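Local coordinates for protein ferredoxin-NADP reductase (Neisseria gonorrhoeae MIA_2011_03-10, PDB 5TR9) that binds FAD and, judging from its family, probably catalyses the reversible transfer of electrons between ferredoxin (or flavodoxin) and NADP(H), at residues I37-Y43 with I102-A108; P114-G120 with E143-D149; L169-S173 with S184-V188. All blocks are in the same frame, centred on the assembly; numbering follows the deposited sequence. Where two conformers were deposited one is given.

Contact 1: I37-Y43 with I102-A108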
loop_
_atom_site.group_PDB
_atom_site.type_symbol
_atom_site.label_atom_id
_atom_site.label_comp_id
_atom_site.label_asym_id
_atom_site.label_seq_id
_atom_site.Cartn_x
_atom_site.Cartn_y
_atom_site.Cartn_z
ATOM N N ILE A 37 16.076 4.435 -4.067
ATOM C CA ILE A 37 16.705 5.466 -4.877
ATOM C C ILE A 37 17.137 6.603 -3.960
ATOM O O ILE A 37 16.653 6.745 -2.831
ATOM C CB ILE A 37 15.769 5.991 -5.989
ATOM C CG1 ILE A 37 14.634 6.834 -5.391
ATOM C CG2 ILE A 37 15.168 4.836 -6.805
ATOM C CD1 ILE A 37 13.734 7.459 -6.455
ATOM N N SER A 38 18.078 7.408 -4.448
ATOM C CA SER A 38 18.495 8.579 -3.686
ATOM C C SER A 38 17.338 9.563 -3.555
ATOM O O SER A 38 16.462 9.657 -4.429
ATOM C CB SER A 38 19.710 9.253 -4.336
ATOM O OG SER A 38 19.488 9.562 -5.704
ATOM N N ARG A 39 17.328 10.273 -2.430
ATOM C CA ARG A 39 16.240 11.175 -2.063
ATOM C C ARG A 39 16.790 12.584 -1.955
ATOM O O ARG A 39 17.641 12.846 -1.082
ATOM C CB ARG A 39 15.597 10.760 -0.737
ATOM C CG ARG A 39 14.462 11.684 -0.344
ATOM C CD ARG A 39 13.862 11.298 0.988
ATOM N NE ARG A 39 12.742 12.178 1.302
ATOM C CZ ARG A 39 11.947 11.995 2.342
ATOM N NH1 ARG A 39 12.186 10.982 3.158
ATOM N NH2 ARG A 39 10.934 12.828 2.571
ATOM N N PRO A 40 16.361 13.519 -2.795
ATOM C CA PRO A 40 16.840 14.892 -2.640
ATOM C C PRO A 40 16.321 15.498 -1.351
ATOM O O PRO A 40 15.260 15.127 -0.835
ATOM C CB PRO A 40 16.291 15.618 -3.876
ATOM C CG PRO A 40 15.215 14.789 -4.395
ATOM C CD PRO A 40 15.449 13.370 -3.941
ATOM N N GLU A 41 17.121 16.425 -0.822
ATOM C CA GLU A 41 16.798 17.125 0.411
ATOM C C GLU A 41 15.425 17.774 0.347
ATOM O O GLU A 41 14.722 17.842 1.360
ATOM C CB GLU A 41 17.882 18.175 0.665
ATOM C CG GLU A 41 18.029 18.652 2.082
ATOM C CD GLU A 41 19.188 19.629 2.229
ATOM O OE1 GLU A 41 19.007 20.832 1.932
ATOM O OE2 GLU A 41 20.288 19.188 2.623
ATOM N N SER A 42 15.019 18.234 -0.832
ATOM C CA SER A 42 13.776 18.972 -1.001
ATOM C C SER A 42 12.552 18.085 -1.189
ATOM O O SER A 42 11.440 18.616 -1.264
ATOM C CB SER A 42 13.887 19.916 -2.199
ATOM O OG SER A 42 14.046 19.177 -3.397
ATOM N N TYR A 43 12.703 16.763 -1.279
ATOM C CA TYR A 43 11.555 15.915 -1.616
ATOM C C TYR A 43 10.746 15.603 -0.364
ATOM O O TYR A 43 11.204 14.862 0.510
ATOM C CB TYR A 43 11.998 14.620 -2.286
ATOM C CG TYR A 43 10.838 13.837 -2.867
ATOM C CD1 TYR A 43 10.298 14.179 -4.102
ATOM C CD2 TYR A 43 10.286 12.760 -2.186
ATOM C CE1 TYR A 43 9.233 13.475 -4.642
ATOM C CE2 TYR A 43 9.209 12.036 -2.719
ATOM C CZ TYR A 43 8.699 12.395 -3.958
ATOM O OH TYR A 43 7.639 11.691 -4.497
ATOM N N ILE A 102 17.586 7.308 -12.492
ATOM C CA ILE A 102 16.133 7.241 -12.495
ATOM C C ILE A 102 15.628 8.643 -12.185
ATOM O O ILE A 102 16.274 9.404 -11.457
ATOM C CB ILE A 102 15.604 6.185 -11.490
ATOM C CG1 ILE A 102 14.087 5.982 -11.638
ATOM C CG2 ILE A 102 15.957 6.562 -10.037
ATOM C CD1 ILE A 102 13.575 4.708 -10.956
ATOM N N LEU A 103 14.497 9.004 -12.787
ATOM C CA LEU A 103 13.949 10.350 -12.672
ATOM C C LEU A 103 12.850 10.364 -11.619
ATOM O O LEU A 103 12.020 9.454 -11.571
ATOM C CB LEU A 103 13.386 10.826 -14.012
ATOM C CG LEU A 103 14.302 10.648 -15.226
ATOM C CD1 LEU A 103 13.638 11.250 -16.446
ATOM C CD2 LEU A 103 15.645 11.287 -14.966
ATOM N N LEU A 104 12.852 11.403 -10.777
ATOM C CA LEU A 104 11.892 11.546 -9.683
ATOM C C LEU A 104 11.126 12.849 -9.868
ATOM O O LEU A 104 11.701 13.933 -9.738
ATOM C CB LEU A 104 12.608 11.523 -8.331
ATOM C CG LEU A 104 11.757 11.772 -7.083
ATOM C CD1 LEU A 104 10.728 10.668 -6.889
ATOM C CD2 LEU A 104 12.672 11.896 -5.877
ATOM N N ASP A 105 9.830 12.748 -10.163
ATOM C CA ASP A 105 8.989 13.940 -10.218
ATOM C C ASP A 105 9.055 14.661 -8.878
ATOM O O ASP A 105 9.069 14.024 -7.822
ATOM C CB ASP A 105 7.547 13.540 -10.554
ATOM C CG ASP A 105 6.653 14.727 -10.833
ATOM O OD1 ASP A 105 6.396 15.532 -9.916
ATOM O OD2 ASP A 105 6.207 14.868 -11.993
ATOM N N LYS A 106 9.133 15.995 -8.920
ATOM C CA LYS A 106 9.331 16.760 -7.690
ATOM C C LYS A 106 8.122 16.711 -6.760
ATOM O O LYS A 106 8.254 17.039 -5.575
ATOM C CB LYS A 106 9.684 18.215 -8.018
ATOM C CG LYS A 106 11.083 18.381 -8.590
ATOM C CD LYS A 106 11.422 19.833 -8.872
ATOM C CE LYS A 106 12.839 19.939 -9.405
ATOM N NZ LYS A 106 13.172 21.332 -9.825
ATOM N N ASN A 107 6.958 16.298 -7.249
ATOM C CA ASN A 107 5.733 16.339 -6.463
ATOM C C ASN A 107 5.260 14.932 -6.127
ATOM O O ASN A 107 5.202 14.063 -7.006
ATOM C CB ASN A 107 4.630 17.083 -7.210
ATOM C CG ASN A 107 3.346 17.181 -6.402
ATOM O OD1 ASN A 107 3.308 17.829 -5.352
ATOM N ND2 ASN A 107 2.287 16.537 -6.890
ATOM N N ALA A 108 4.916 14.715 -4.861
ATOM C CA ALA A 108 4.202 13.523 -4.433
ATOM C C ALA A 108 2.714 13.835 -4.335
ATOM O O ALA A 108 2.318 14.958 -4.008
ATOM C CB ALA A 108 4.728 13.010 -3.087
HETATM O O HOH W 1 10.436 18.408 -4.388
HETATM O O HOH W 2 8.625 17.716 -2.714
HETATM O O HOH W 3 7.246 12.147 -7.189
#
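Inside the antiparallel FAD-binding domain, Ile37 and Leu104 reach toward each other from strands 32-38 and 101-105, and Tyr43 closes the end of the same apolar layer nearest residues 105-108. At the other end the methyl CG2 of Ile37 meets CG2 of Ile102 at 3.7 Å, the two side chains crossing at about a right angle. Leu104 fills the middle: its CD2 packs against Pro40 CD at 3.7 Å and also lies over one face of the Tyr43 ring, 4.0 Å from the ring centroid and 21° off the normal, which meets the criteria for a CH-pi contact.

No hydrogen bond joins the two segments directly. The reason lies in the strand order, since strand 17-27 runs between them as the shared neighbour of both, and its Ile22 touches Ile37 as well as Ile102. This is the antiparallel barrel of ferredoxin-NADP reductases, in which inward-facing side chains from non-adjacent strands meet; Leu53 and Leu77, from two further strands, extend the layer.

The Tyr43 ring owes its position to chi1 of -170°, which carries CG away from the backbone N and across toward residues 104-108. Its CE1 edge comes within 3.2 Å of Asp105 O, close to the ring plane, while OH approaches Ala108 CB at 3.5 Å. The hydroxyl donates to a water lying in the ring plane, at 2.8 Å from OH, and that water in turn donates to the carbonyl oxygens of Asp105 and Asn107; Ser51 is a further hydrogen-bond partner of the hydroxyl. On the backbone of Tyr43, Arg39 grips O side-on with NE and NH2, the NH2 bond measuring 2.9 Å, and the oxygen lies in the guanidinium plane.

Contact 2: P114-G120 with E143-D149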
loop_
_atom_site.group_PDB
_atom_site.type_symbol
_atom_site.label_atom_id
_atom_site.label_comp_id
_atom_site.label_asym_id
_atom_site.label_seq_id
_atom_site.Cartn_x
_atom_site.Cartn_y
_atom_site.Cartn_z
ATOM N N PRO A 114 -4.406 8.966 6.372
ATOM C CA PRO A 114 -5.219 8.447 7.487
ATOM C C PRO A 114 -5.497 9.456 8.584
ATOM O O PRO A 114 -6.495 9.295 9.297
ATOM C CB PRO A 114 -4.385 7.271 8.020
ATOM C CG PRO A 114 -3.005 7.512 7.511
ATOM C CD PRO A 114 -3.129 8.249 6.219
ATOM N N GLU A 115 -4.670 10.487 8.742
ATOM C CA GLU A 115 -4.915 11.447 9.818
ATOM C C GLU A 115 -6.074 12.377 9.527
ATOM O O GLU A 115 -6.437 13.177 10.399
ATOM C CB GLU A 115 -3.637 12.227 10.102
ATOM C CG GLU A 115 -2.613 11.283 10.723
ATOM C CD GLU A 115 -1.227 11.849 10.859
ATOM O OE1 GLU A 115 -1.032 13.079 10.893
ATOM O OE2 GLU A 115 -0.305 11.013 10.939
ATOM N N ARG A 116 -6.680 12.273 8.345
ATOM C CA ARG A 116 -7.957 12.922 8.088
ATOM C C ARG A 116 -9.125 12.209 8.764
ATOM O O ARG A 116 -10.214 12.781 8.847
ATOM C CB ARG A 116 -8.191 13.002 6.582
ATOM C CG ARG A 116 -7.239 13.968 5.891
ATOM C CD ARG A 116 -7.478 13.964 4.393
ATOM N NE ARG A 116 -6.793 15.079 3.754
ATOM C CZ ARG A 116 -6.937 15.399 2.471
ATOM N NH1 ARG A 116 -7.739 14.680 1.692
ATOM N NH2 ARG A 116 -6.279 16.434 1.969
ATOM N N PHE A 117 -8.927 10.967 9.225
ATOM C CA PHE A 117 -9.856 10.284 10.114
ATOM C C PHE A 117 -9.577 10.712 11.559
ATOM O O PHE A 117 -8.418 10.955 11.924
ATOM C CB PHE A 117 -9.680 8.769 10.017
ATOM C CG PHE A 117 -10.203 8.136 8.745
ATOM C CD1 PHE A 117 -11.471 8.429 8.247
ATOM C CD2 PHE A 117 -9.423 7.184 8.086
ATOM C CE1 PHE A 117 -11.956 7.799 7.086
ATOM C CE2 PHE A 117 -9.904 6.545 6.930
ATOM C CZ PHE A 117 -11.157 6.855 6.436
ATOM N N PRO A 118 -10.603 10.783 12.410
ATOM C CA PRO A 118 -10.384 11.261 13.783
ATOM C C PRO A 118 -9.672 10.235 14.645
ATOM O O PRO A 118 -9.808 9.019 14.462
ATOM C CB PRO A 118 -11.799 11.521 14.314
ATOM C CG PRO A 118 -12.687 10.678 13.461
ATOM C CD PRO A 118 -12.038 10.582 12.110
ATOM N N ASP A 119 -8.907 10.750 15.603
ATOM C CA ASP A 119 -8.246 9.900 16.587
ATOM C C ASP A 119 -9.249 9.003 17.310
ATOM O O ASP A 119 -10.393 9.387 17.563
ATOM C CB ASP A 119 -7.529 10.756 17.638
ATOM C CG ASP A 119 -6.308 11.471 17.105
ATOM O OD1 ASP A 119 -5.956 11.293 15.918
ATOM O OD2 ASP A 119 -5.709 12.225 17.915
ATOM N N GLY A 120 -8.784 7.815 17.705
ATOM C CA GLY A 120 -9.556 6.960 18.582
ATOM C C GLY A 120 -10.344 5.879 17.878
ATOM O O GLY A 120 -10.911 5.008 18.554
ATOM N N GLU A 143 3.048 8.092 15.003
ATOM C CA GLU A 143 1.808 8.595 15.580
ATOM C C GLU A 143 0.582 7.803 15.150
ATOM O O GLU A 143 -0.483 7.980 15.749
ATOM C CB GLU A 143 1.607 10.075 15.233
ATOM C CG GLU A 143 1.160 10.362 13.817
ATOM C CD GLU A 143 2.305 10.454 12.817
ATOM O OE1 GLU A 143 2.060 10.930 11.688
ATOM O OE2 GLU A 143 3.439 10.052 13.134
ATOM N N ILE A 144 0.695 6.929 14.151
ATOM C CA ILE A 144 -0.485 6.199 13.690
ATOM C C ILE A 144 -0.967 5.215 14.756
ATOM O O ILE A 144 -2.159 5.167 15.076
ATOM C CB ILE A 144 -0.197 5.504 12.347
ATOM C CG1 ILE A 144 -0.153 6.543 11.217
ATOM C CG2 ILE A 144 -1.263 4.442 12.035
ATOM C CD1 ILE A 144 -1.504 7.207 10.929
ATOM N N ARG A 145 -0.058 4.431 15.345
ATOM C CA ARG A 145 -0.501 3.545 16.420
ATOM C C ARG A 145 -0.843 4.303 17.696
ATOM O O ARG A 145 -1.566 3.767 18.542
ATOM C CB ARG A 145 0.552 2.465 16.695
ATOM C CG ARG A 145 0.615 1.419 15.580
ATOM C CD ARG A 145 1.602 0.302 15.886
ATOM N NE ARG A 145 1.164 -0.539 16.996
ATOM C CZ ARG A 145 1.866 -1.564 17.466
ATOM N NH1 ARG A 145 3.037 -1.863 16.921
ATOM N NH2 ARG A 145 1.399 -2.287 18.473
ATOM N N GLN A 146 -0.349 5.534 17.863
ATOM C CA GLN A 146 -0.758 6.338 19.008
ATOM C C GLN A 146 -2.174 6.875 18.832
ATOM O O GLN A 146 -2.984 6.832 19.766
ATOM C CB GLN A 146 0.226 7.491 19.213
ATOM C CG GLN A 146 -0.002 8.312 20.488
ATOM C CD GLN A 146 -0.949 9.494 20.286
ATOM O OE1 GLN A 146 -2.071 9.501 20.799
ATOM N NE2 GLN A 146 -0.495 10.500 19.545
ATOM N N ARG A 147 -2.491 7.374 17.637
ATOM C CA ARG A 147 -3.741 8.096 17.389
ATOM C C ARG A 147 -4.940 7.158 17.312
ATOM O O ARG A 147 -6.029 7.475 17.808
ATOM C CB ARG A 147 -3.633 8.887 16.083
ATOM C CG ARG A 147 -2.719 10.106 16.119
ATOM C CD ARG A 147 -2.890 10.911 14.834
ATOM N NE ARG A 147 -2.179 12.185 14.863
ATOM C CZ ARG A 147 -2.519 13.242 14.133
ATOM N NH1 ARG A 147 -3.576 13.187 13.323
ATOM N NH2 ARG A 147 -1.810 14.357 14.218
ATOM N N PHE A 148 -4.764 6.015 16.666
ATOM C CA PHE A 148 -5.858 5.078 16.450
ATOM C C PHE A 148 -5.833 3.988 17.516
ATOM O O PHE A 148 -4.763 3.604 18.004
ATOM C CB PHE A 148 -5.791 4.503 15.032
ATOM C CG PHE A 148 -6.012 5.558 13.978
ATOM C CD1 PHE A 148 -7.296 6.017 13.723
ATOM C CD2 PHE A 148 -4.951 6.150 13.315
ATOM C CE1 PHE A 148 -7.528 7.019 12.800
ATOM C CE2 PHE A 148 -5.172 7.164 12.387
ATOM C CZ PHE A 148 -6.464 7.593 12.128
ATOM N N ASP A 149 -7.024 3.534 17.915
ATOM C CA ASP A 149 -7.120 2.561 19.001
ATOM C C ASP A 149 -6.541 1.207 18.597
ATOM O O ASP A 149 -5.911 0.523 19.418
ATOM C CB ASP A 149 -8.571 2.416 19.444
ATOM C CG ASP A 149 -8.972 3.465 20.477
ATOM O OD1 ASP A 149 -8.204 4.438 20.707
ATOM O OD2 ASP A 149 -10.063 3.308 21.068
HETATM O O HOH W 4 -6.059 11.524 13.225
HETATM O O HOH W 5 -4.470 10.859 20.078
#
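Arg147 and Glu115 cross at about a right angle, with Glu115 OE1 above one face of the guanidinium, toward its rim, and the two planes 38° apart. Glu115 OE1 is 3.5 Å from Arg147 NH1 but well out of the guanidinium plane, so this salt bridge works through charge alone, without an N-H directed at the oxygen. Asp119 comes in obliquely along the aliphatic part of the arginine, its OD1 3.3 Å from Arg147 CD; its ion pair with NH1 is long. Arg147 was deposited in two conformers, and these pairings belong to one of them.

The Phe148 ring points its CE1-CZ edge at segment 114-120: Pro114 O lies at the ring edge, near its plane, 3.3 Å from Phe148 CZ, and CE1 is 3.9 Å from Phe117 CB. Pro114 CG meets Ile144 CD1 at 3.7 Å. The backbone bond from Gly120 N to Arg147 O, 2.8 Å, ties the loop to the end of helix 142-147, just before Lys121 and Asp149 pair as the parallel strands 122-128 and 150-157 of the NAD-binding domain begin.

The carboxylates of Glu115 and Glu143, with planes 72° apart, bring OE2 of the former within 2.5 Å of OE1 of the latter. So close, one acid probably keeps a proton, consistent with a pKa raised by the neighbouring carboxylate; Arg147, in the conformer given, may partly offset the remaining charge.

Contact 3: L169-S173 with S184-V188; sequences LAALS and SFRFV
Phe185 and Phe187 both turn CG to the side opposite their backbone N, with chi1 of 168° and 174°, and this throws the two rings from strand 185-191 against Leu172 and Leu169 of helix 166-173. Each leucine lies across a ring face at about a right angle to the phenylalanine side chain. Leu172 sets CD2 over Phe185, 3.8 Å from the ring centroid. Leu169 instead uses CB, 3.8 Å from the centroid of Phe187, and adds its CD1 at 3.6 Å from Phe187 CE1.

The helix and strand form the second half of a beta-alpha-beta crossover in the parallel, Rossmann-like NAD-binding domain: strand 150-157 precedes the helix and pairs directly with strand 185-191. The axes of helix segment 169-173 and strand segment 185-188 approach to 7.1 Å, with 142° between their directions, closer to antiparallel than to perpendicular, as the return path of a crossover requires. Leu169 also touches Leu153 of the preceding strand.

The backbone also takes part: Leu169 O lies in the plane of the Phe185 ring, 3.5 Å from CE2, and Ser173 CA approaches Phe185 O at 3.6 Å in a CA-H...O contact.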
loop_
_atom_site.group_PDB
_atom_site.type_symbol
_atom_site.label_atom_id
_atom_site.label_comp_id
_atom_site.label_asym_id
_atom_site.label_seq_id
_atom_site.Cartn_x
_atom_site.Cartn_y
_atom_site.Cartn_z
ATOM N N LEU A 169 5.572 -8.282 9.235
ATOM C CA LEU A 169 4.317 -7.793 9.800
ATOM C C LEU A 169 3.735 -8.761 10.825
ATOM O O LEU A 169 3.104 -8.321 11.790
ATOM C CB LEU A 169 3.310 -7.515 8.686
ATOM C CG LEU A 169 3.764 -6.459 7.672
ATOM C CD1 LEU A 169 2.804 -6.427 6.499
ATOM C CD2 LEU A 169 3.859 -5.088 8.303
ATOM N N ALA A 170 3.947 -10.067 10.652
ATOM C CA ALA A 170 3.530 -11.003 11.692
ATOM C C ALA A 170 4.291 -10.750 12.988
ATOM O O ALA A 170 3.717 -10.835 14.082
ATOM C CB ALA A 170 3.725 -12.443 11.218
ATOM N N ALA A 171 5.583 -10.418 12.888
ATOM C CA ALA A 171 6.364 -10.140 14.090
ATOM C C ALA A 171 5.904 -8.853 14.768
ATOM O O ALA A 171 5.831 -8.787 16.000
ATOM C CB ALA A 171 7.851 -10.070 13.745
ATOM N N LEU A 172 5.587 -7.819 13.979
ATOM C CA LEU A 172 5.025 -6.592 14.542
ATOM C C LEU A 172 3.686 -6.858 15.223
ATOM O O LEU A 172 3.314 -6.158 16.176
ATOM C CB LEU A 172 4.863 -5.546 13.436
ATOM C CG LEU A 172 4.547 -4.104 13.842
ATOM C CD1 LEU A 172 5.773 -3.464 14.470
ATOM C CD2 LEU A 172 4.064 -3.293 12.637
ATOM N N SER A 173 2.963 -7.877 14.756
ATOM C CA SER A 173 1.648 -8.220 15.280
ATOM C C SER A 173 1.724 -8.871 16.658
ATOM O O SER A 173 0.738 -8.832 17.400
ATOM C CB SER A 173 0.945 -9.152 14.286
ATOM O OG SER A 173 -0.462 -9.144 14.438
ATOM N N SER A 184 -3.086 -2.074 19.710
ATOM C CA SER A 184 -2.574 -3.254 19.041
ATOM C C SER A 184 -2.472 -3.033 17.533
ATOM O O SER A 184 -3.254 -2.294 16.926
ATOM C CB SER A 184 -3.469 -4.457 19.341
ATOM O OG SER A 184 -2.858 -5.669 18.939
ATOM N N PHE A 185 -1.477 -3.675 16.936
ATOM C CA PHE A 185 -1.383 -3.820 15.494
ATOM C C PHE A 185 -1.733 -5.259 15.149
ATOM O O PHE A 185 -1.262 -6.185 15.818
ATOM C CB PHE A 185 0.018 -3.486 14.977
ATOM C CG PHE A 185 0.227 -3.889 13.548
ATOM C CD1 PHE A 185 -0.380 -3.181 12.523
ATOM C CD2 PHE A 185 0.997 -4.999 13.224
ATOM C CE1 PHE A 185 -0.216 -3.565 11.198
ATOM C CE2 PHE A 185 1.173 -5.379 11.900
ATOM C CZ PHE A 185 0.565 -4.659 10.884
ATOM N N ARG A 186 -2.590 -5.443 14.147
ATOM C CA ARG A 186 -2.995 -6.761 13.678
ATOM C C ARG A 186 -2.674 -6.886 12.200
ATOM O O ARG A 186 -2.964 -5.974 11.417
ATOM C CB ARG A 186 -4.496 -7.011 13.884
ATOM C CG ARG A 186 -4.955 -7.147 15.332
ATOM C CD ARG A 186 -4.963 -5.816 16.076
ATOM N NE ARG A 186 -5.740 -5.912 17.312
ATOM C CZ ARG A 186 -7.036 -5.631 17.396
ATOM N NH1 ARG A 186 -7.700 -5.221 16.315
ATOM N NH2 ARG A 186 -7.667 -5.761 18.558
ATOM N N PHE A 187 -2.098 -8.020 11.811
ATOM C CA PHE A 187 -1.854 -8.329 10.410
ATOM C C PHE A 187 -2.578 -9.615 10.042
ATOM O O PHE A 187 -2.428 -10.633 10.726
ATOM C CB PHE A 187 -0.349 -8.470 10.133
ATOM C CG PHE A 187 -0.033 -8.924 8.734
ATOM C CD1 PHE A 187 -0.372 -8.136 7.641
ATOM C CD2 PHE A 187 0.591 -10.142 8.514
ATOM C CE1 PHE A 187 -0.079 -8.549 6.337
ATOM C CE2 PHE A 187 0.888 -10.555 7.216
ATOM C CZ PHE A 187 0.550 -9.762 6.136
ATOM N N VAL A 188 -3.351 -9.565 8.964
ATOM C CA VAL A 188 -4.104 -10.721 8.485
ATOM C C VAL A 188 -3.718 -10.986 7.034
ATOM O O VAL A 188 -4.124 -10.230 6.139
ATOM C CB VAL A 188 -5.616 -10.489 8.608
ATOM C CG1 VAL A 188 -6.380 -11.698 8.076
ATOM C CG2 VAL A 188 -5.992 -10.212 10.066
HETATM O O HOH W 6 -2.519 -10.311 14.025
#

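Overall arrangement
Contact 1 belongs to the FAD-binding barrel, whereas contacts 2 and 3 lie in the NAD-binding half; the centres of contacts 1 and 3 are 31 Å apart. All three are partly buried, yet differently built. Contact 1 combines aliphatic side chains with a buried tyrosine whose hydroxyl, like the backbone of Ser42, is linked across by water, contact 3 sets leucines on aromatic faces between a helix and a sheet, and contact 2 covers a buried phenylalanine with a charged, more exposed layer. Contacts 2 and 3 touch through Arg145, whose NH2 lies 3.5 Å from Phe185 N. Their elements converge on strand 150-157, which follows Asp149 and pairs with the strand carrying Phe185. Contact 1 touches neither.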